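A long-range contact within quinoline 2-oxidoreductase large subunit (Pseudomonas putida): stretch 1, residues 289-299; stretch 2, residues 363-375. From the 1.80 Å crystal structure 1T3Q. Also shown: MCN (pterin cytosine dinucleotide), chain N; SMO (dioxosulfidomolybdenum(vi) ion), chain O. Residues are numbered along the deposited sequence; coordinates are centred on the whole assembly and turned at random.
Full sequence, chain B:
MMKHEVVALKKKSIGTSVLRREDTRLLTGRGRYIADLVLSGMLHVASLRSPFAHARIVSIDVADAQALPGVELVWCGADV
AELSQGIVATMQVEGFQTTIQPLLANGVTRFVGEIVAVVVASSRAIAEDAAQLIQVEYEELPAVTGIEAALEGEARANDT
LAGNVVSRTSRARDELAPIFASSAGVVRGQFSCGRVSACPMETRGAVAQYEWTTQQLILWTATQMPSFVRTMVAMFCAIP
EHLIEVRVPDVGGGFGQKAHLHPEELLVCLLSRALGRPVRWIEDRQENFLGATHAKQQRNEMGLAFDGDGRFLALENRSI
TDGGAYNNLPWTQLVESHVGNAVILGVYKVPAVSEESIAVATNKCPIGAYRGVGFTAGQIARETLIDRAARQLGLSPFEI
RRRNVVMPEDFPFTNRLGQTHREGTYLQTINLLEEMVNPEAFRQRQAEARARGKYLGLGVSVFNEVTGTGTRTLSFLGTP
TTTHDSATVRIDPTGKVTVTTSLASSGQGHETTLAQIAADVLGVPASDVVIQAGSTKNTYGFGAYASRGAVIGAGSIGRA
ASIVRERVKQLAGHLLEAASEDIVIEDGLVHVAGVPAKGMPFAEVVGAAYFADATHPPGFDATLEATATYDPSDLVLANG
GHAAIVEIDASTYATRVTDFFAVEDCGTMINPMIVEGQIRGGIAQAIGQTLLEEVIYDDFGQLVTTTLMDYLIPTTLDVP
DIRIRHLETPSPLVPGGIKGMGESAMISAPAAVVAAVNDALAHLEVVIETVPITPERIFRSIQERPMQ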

# COMPACT_ATOMS: atom_id res chain seq x y z
N PHE B 289 -23.67 -8.37 -16.65
CA PHE B 289 -24.73 -8.28 -17.65
C PHE B 289 -25.97 -7.61 -17.06
O PHE B 289 -26.61 -6.80 -17.72
CB PHE B 289 -25.11 -9.66 -18.18
CG PHE B 289 -24.14 -10.21 -19.20
CD1 PHE B 289 -23.43 -11.38 -18.94
CD2 PHE B 289 -23.93 -9.55 -20.40
CE1 PHE B 289 -22.52 -11.87 -19.87
CE2 PHE B 289 -23.02 -10.04 -21.34
CZ PHE B 289 -22.31 -11.20 -21.07
N LEU B 290 -26.28 -7.93 -15.81
CA LEU B 290 -27.46 -7.38 -15.14
C LEU B 290 -27.40 -5.93 -14.67
O LEU B 290 -28.33 -5.16 -14.92
CB LEU B 290 -27.81 -8.24 -13.92
CG LEU B 290 -28.53 -9.57 -14.13
CD1 LEU B 290 -28.46 -10.38 -12.84
CD2 LEU B 290 -29.97 -9.32 -14.54
N GLY B 291 -26.32 -5.57 -13.98
CA GLY B 291 -26.23 -4.24 -13.42
C GLY B 291 -25.17 -3.24 -13.83
O GLY B 291 -24.96 -2.26 -13.12
N ALA B 292 -24.49 -3.47 -14.94
CA ALA B 292 -23.49 -2.50 -15.39
C ALA B 292 -24.31 -1.62 -16.34
O ALA B 292 -25.36 -1.12 -15.96
CB ALA B 292 -22.36 -3.20 -16.13
N THR B 293 -23.82 -1.43 -17.56
CA THR B 293 -24.56 -0.65 -18.55
C THR B 293 -24.53 -1.47 -19.83
O THR B 293 -23.71 -2.38 -19.96
CB THR B 293 -23.89 0.72 -18.83
OG1 THR B 293 -22.50 0.52 -19.13
CG2 THR B 293 -24.03 1.65 -17.64
N HIS B 294 -25.45 -1.18 -20.74
CA HIS B 294 -25.47 -1.85 -22.04
C HIS B 294 -25.27 -0.68 -22.98
O HIS B 294 -25.31 0.47 -22.55
CB HIS B 294 -26.82 -2.51 -22.35
CG HIS B 294 -27.21 -3.60 -21.39
ND1 HIS B 294 -26.30 -4.51 -20.89
CD2 HIS B 294 -28.41 -3.92 -20.85
CE1 HIS B 294 -26.93 -5.34 -20.07
NE2 HIS B 294 -28.20 -5.01 -20.03
N ALA B 295 -25.07 -0.96 -24.26
CA ALA B 295 -24.86 0.12 -25.20
C ALA B 295 -25.29 -0.23 -26.60
O ALA B 295 -25.68 -1.36 -26.88
CB ALA B 295 -23.39 0.51 -25.20
N LYS B 296 -25.23 0.78 -27.47
CA LYS B 296 -25.53 0.67 -28.89
C LYS B 296 -26.97 0.50 -29.33
O LYS B 296 -27.23 0.40 -30.53
CB LYS B 296 -24.70 -0.47 -29.50
CG LYS B 296 -23.22 -0.42 -29.15
CD LYS B 296 -22.52 0.77 -29.80
CE LYS B 296 -21.06 0.84 -29.38
NZ LYS B 296 -20.30 1.91 -30.10
N GLN B 297 -27.92 0.48 -28.40
CA GLN B 297 -29.29 0.27 -28.83
C GLN B 297 -30.04 1.50 -29.31
O GLN B 297 -30.71 2.18 -28.54
CB GLN B 297 -30.12 -0.43 -27.75
CG GLN B 297 -31.52 -0.81 -28.27
CD GLN B 297 -32.30 -1.72 -27.34
OE1 GLN B 297 -32.21 -1.62 -26.11
NE2 GLN B 297 -33.10 -2.60 -27.92
N GLN B 298 -29.90 1.79 -30.60
CA GLN B 298 -30.64 2.90 -31.18
C GLN B 298 -31.23 2.47 -32.51
O GLN B 298 -30.77 1.52 -33.14
CB GLN B 298 -29.77 4.17 -31.33
CG GLN B 298 -28.39 4.03 -31.93
CD GLN B 298 -27.74 5.40 -32.22
OE1 GLN B 298 -28.20 6.15 -33.07
NE2 GLN B 298 -26.66 5.71 -31.50
N ARG B 299 -32.30 3.16 -32.89
CA ARG B 299 -33.00 2.88 -34.13
C ARG B 299 -32.74 4.13 -34.97
O ARG B 299 -32.86 5.24 -34.47
CB ARG B 299 -34.50 2.73 -33.86
N ASN B 363 -37.61 0.28 -18.83
CA ASN B 363 -37.29 -0.42 -17.61
C ASN B 363 -36.22 -1.49 -17.86
O ASN B 363 -36.49 -2.69 -17.82
CB ASN B 363 -38.56 -1.03 -17.00
CG ASN B 363 -39.48 0.05 -16.43
OD1 ASN B 363 -40.57 0.28 -16.95
ND2 ASN B 363 -39.03 0.71 -15.38
N LYS B 364 -35.01 -1.01 -18.12
CA LYS B 364 -33.85 -1.85 -18.38
C LYS B 364 -32.68 -1.15 -17.71
O LYS B 364 -32.82 -0.02 -17.24
CB LYS B 364 -33.59 -1.93 -19.89
CG LYS B 364 -34.77 -2.47 -20.68
CD LYS B 364 -34.52 -2.38 -22.18
CE LYS B 364 -35.74 -2.85 -22.95
NZ LYS B 364 -35.54 -2.83 -24.42
N CYS B 365 -31.53 -1.80 -17.64
CA CYS B 365 -30.42 -1.12 -17.00
C CYS B 365 -30.07 0.07 -17.89
O CYS B 365 -30.31 0.05 -19.11
CB CYS B 365 -29.22 -2.05 -16.83
SG CYS B 365 -28.30 -2.30 -18.32
N PRO B 366 -29.54 1.14 -17.30
CA PRO B 366 -29.19 2.31 -18.11
C PRO B 366 -28.24 2.04 -19.26
O PRO B 366 -27.33 1.21 -19.16
CB PRO B 366 -28.62 3.29 -17.09
CG PRO B 366 -28.32 2.46 -15.87
CD PRO B 366 -29.38 1.42 -15.87
N ILE B 367 -28.49 2.72 -20.37
CA ILE B 367 -27.63 2.60 -21.53
C ILE B 367 -26.38 3.36 -21.13
O ILE B 367 -26.44 4.29 -20.32
CB ILE B 367 -28.29 3.26 -22.77
CG1 ILE B 367 -27.72 2.63 -24.05
CG2 ILE B 367 -28.07 4.76 -22.77
CD1 ILE B 367 -28.14 1.19 -24.26
N GLY B 368 -25.23 2.97 -21.66
CA GLY B 368 -24.00 3.64 -21.29
C GLY B 368 -22.98 3.62 -22.41
O GLY B 368 -23.24 3.11 -23.50
N ALA B 369 -21.81 4.18 -22.13
CA ALA B 369 -20.73 4.27 -23.10
C ALA B 369 -20.00 2.96 -23.35
O ALA B 369 -19.68 2.23 -22.43
CB ALA B 369 -19.72 5.32 -22.64
N TYR B 370 -19.78 2.68 -24.63
CA TYR B 370 -19.03 1.51 -25.06
C TYR B 370 -18.33 1.92 -26.34
O TYR B 370 -18.94 2.50 -27.25
CB TYR B 370 -19.96 0.31 -25.30
CG TYR B 370 -19.27 -0.89 -25.95
CD1 TYR B 370 -18.01 -1.32 -25.53
CD2 TYR B 370 -19.90 -1.60 -26.97
CE1 TYR B 370 -17.39 -2.43 -26.11
CE2 TYR B 370 -19.30 -2.72 -27.55
CZ TYR B 370 -18.05 -3.13 -27.12
OH TYR B 370 -17.45 -4.23 -27.70
N ARG B 371 -17.02 1.67 -26.38
CA ARG B 371 -16.15 1.98 -27.51
C ARG B 371 -16.87 2.41 -28.78
O ARG B 371 -17.54 1.60 -29.45
CB ARG B 371 -15.28 0.75 -27.80
CG ARG B 371 -14.02 1.02 -28.58
CD ARG B 371 -13.17 -0.23 -28.63
NE ARG B 371 -11.82 0.04 -29.09
CZ ARG B 371 -10.81 -0.81 -28.97
NH1 ARG B 371 -11.01 -2.00 -28.41
NH2 ARG B 371 -9.59 -0.47 -29.40
N GLY B 372 -16.74 3.69 -29.12
CA GLY B 372 -17.37 4.22 -30.32
C GLY B 372 -18.69 4.89 -30.03
O GLY B 372 -19.21 5.65 -30.85
N VAL B 373 -19.23 4.60 -28.85
CA VAL B 373 -20.51 5.14 -28.39
C VAL B 373 -21.59 5.24 -29.46
O VAL B 373 -21.77 4.31 -30.25
CB VAL B 373 -20.32 6.52 -27.68
CG1 VAL B 373 -19.48 6.34 -26.42
CG2 VAL B 373 -19.65 7.53 -28.61
N GLY B 374 -22.32 6.35 -29.48
CA GLY B 374 -23.39 6.52 -30.45
C GLY B 374 -22.99 6.72 -31.90
O GLY B 374 -23.86 6.69 -32.78
N PHE B 375 -21.71 6.91 -32.16
CA PHE B 375 -21.24 7.13 -33.53
C PHE B 375 -21.44 5.89 -34.41
O PHE B 375 -21.69 6.00 -35.61
CB PHE B 375 -19.75 7.51 -33.53
CG PHE B 375 -19.39 8.62 -32.59
CD1 PHE B 375 -20.19 9.75 -32.47
CD2 PHE B 375 -18.22 8.55 -31.83
CE1 PHE B 375 -19.84 10.80 -31.63
CE2 PHE B 375 -17.85 9.59 -30.98
CZ PHE B 375 -18.66 10.72 -30.88
N1 MCN N . -1.77 5.71 -29.62
C2 MCN N . -0.50 5.94 -30.23
N3 MCN N . -0.51 7.00 -31.14
C4 MCN N . -1.61 7.78 -31.48
C5 MCN N . -2.89 7.48 -30.83
C6 MCN N . -2.96 6.46 -29.91
O2 MCN N . 0.46 5.25 -29.98
N4 MCN N . -1.51 8.76 -32.35
C1' MCN N . -1.78 4.54 -28.56
C2D MCN N . -1.65 5.11 -27.07
O2' MCN N . -0.89 4.16 -26.24
C3' MCN N . -3.10 5.30 -26.65
C4D MCN N . -3.84 4.15 -27.28
O4D MCN N . -3.03 3.80 -28.51
O3' MCN N . -3.20 5.28 -25.18
C5' MCN N . -5.36 4.38 -27.53
O5' MCN N . -5.45 5.60 -28.23
PA MCN N . -6.30 6.84 -27.77
O1A MCN N . -5.32 7.89 -27.35
O2A MCN N . -7.27 7.07 -28.92
O3A MCN N . -7.34 6.53 -26.55
PB MCN N . -7.10 6.33 -24.98
O1B MCN N . -7.84 7.42 -24.29
O2B MCN N . -5.64 6.18 -24.67
O3B MCN N . -7.77 4.91 -24.68
C10 MCN N . -9.16 4.80 -24.49
C9' MCN N . -9.70 4.17 -25.73
C8' MCN N . -11.21 3.99 -25.46
S8' MCN N . -12.13 5.49 -25.19
C7' MCN N . -11.87 2.82 -25.44
S7' MCN N . -13.61 2.63 -25.10
C6' MCN N . -11.04 1.51 -25.65
C7 MCN N . -9.80 1.79 -26.46
O9' MCN N . -9.03 2.84 -25.90
N5' MCN N . -10.86 0.92 -24.26
C4A MCN N . -9.79 -0.06 -24.32
N8' MCN N . -8.93 0.56 -26.53
C4B MCN N . -8.90 -0.29 -25.39
N1' MCN N . -7.86 -1.26 -25.41
C2' MCN N . -7.76 -2.01 -24.29
N2' MCN N . -6.80 -2.96 -24.26
N3' MCN N . -8.57 -1.83 -23.18
C4' MCN N . -9.63 -0.86 -23.08
O4' MCN N . -10.30 -0.77 -22.08
S SMO O . -16.39 4.23 -24.75
MO SMO O . -14.37 4.87 -24.49
OM2 SMO O . -15.13 6.34 -25.00
OM1 SMO O . -14.24 4.85 -22.80
O HOH W 1 -20.95 0.09 -21.22
O HOH W 2 -33.42 -4.27 -25.11

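Lys364 is linked to stretch 1 by a single water: its extended side chain ends at NZ, 2.7 Å from water 2, which in turn donates to Gln297 OE1 at 3.1 Å. Cys365 points toward stretch 1 and lays its sulfur over one face of the His294 imidazole, SG lying 3.3 Å from the ring centroid, and the contact is buried. Pairing follows around a single bridge between His294 and Ile367. Pro366 O accepts a weak hydrogen bond from His294 N (3.4 Å), and Gly368 N donates a shorter one to His294 O (2.7 Å). The CA-to-CB bond of Ile367 points away overall, but CD1 returns to pack 3.6 Å from Ala295 CA. Gly368 has no side chain, and a CB there would clash with Thr293 CB. Water 1 joins Ala369 O (2.8 Å) to Thr293 OG1 (2.6 Å). At Tyr370, CB meets Ala295 CB at 3.4 Å, an apolar contact.

From Tyr370 onward the loop turns carbonyls onto the buried Lys296 ammonium: NZ donates to Arg371 O (2.9 Å) and Val373 O (2.8 Å), and weakly to Tyr370 O (3.2 Å). Gly372, with phi at 96°, suits this tight turn, where a CB would jam against the preceding carbonyl. Finally, Gly374 O accepts a weak bond from Gln298 NE2 (3.2 Å).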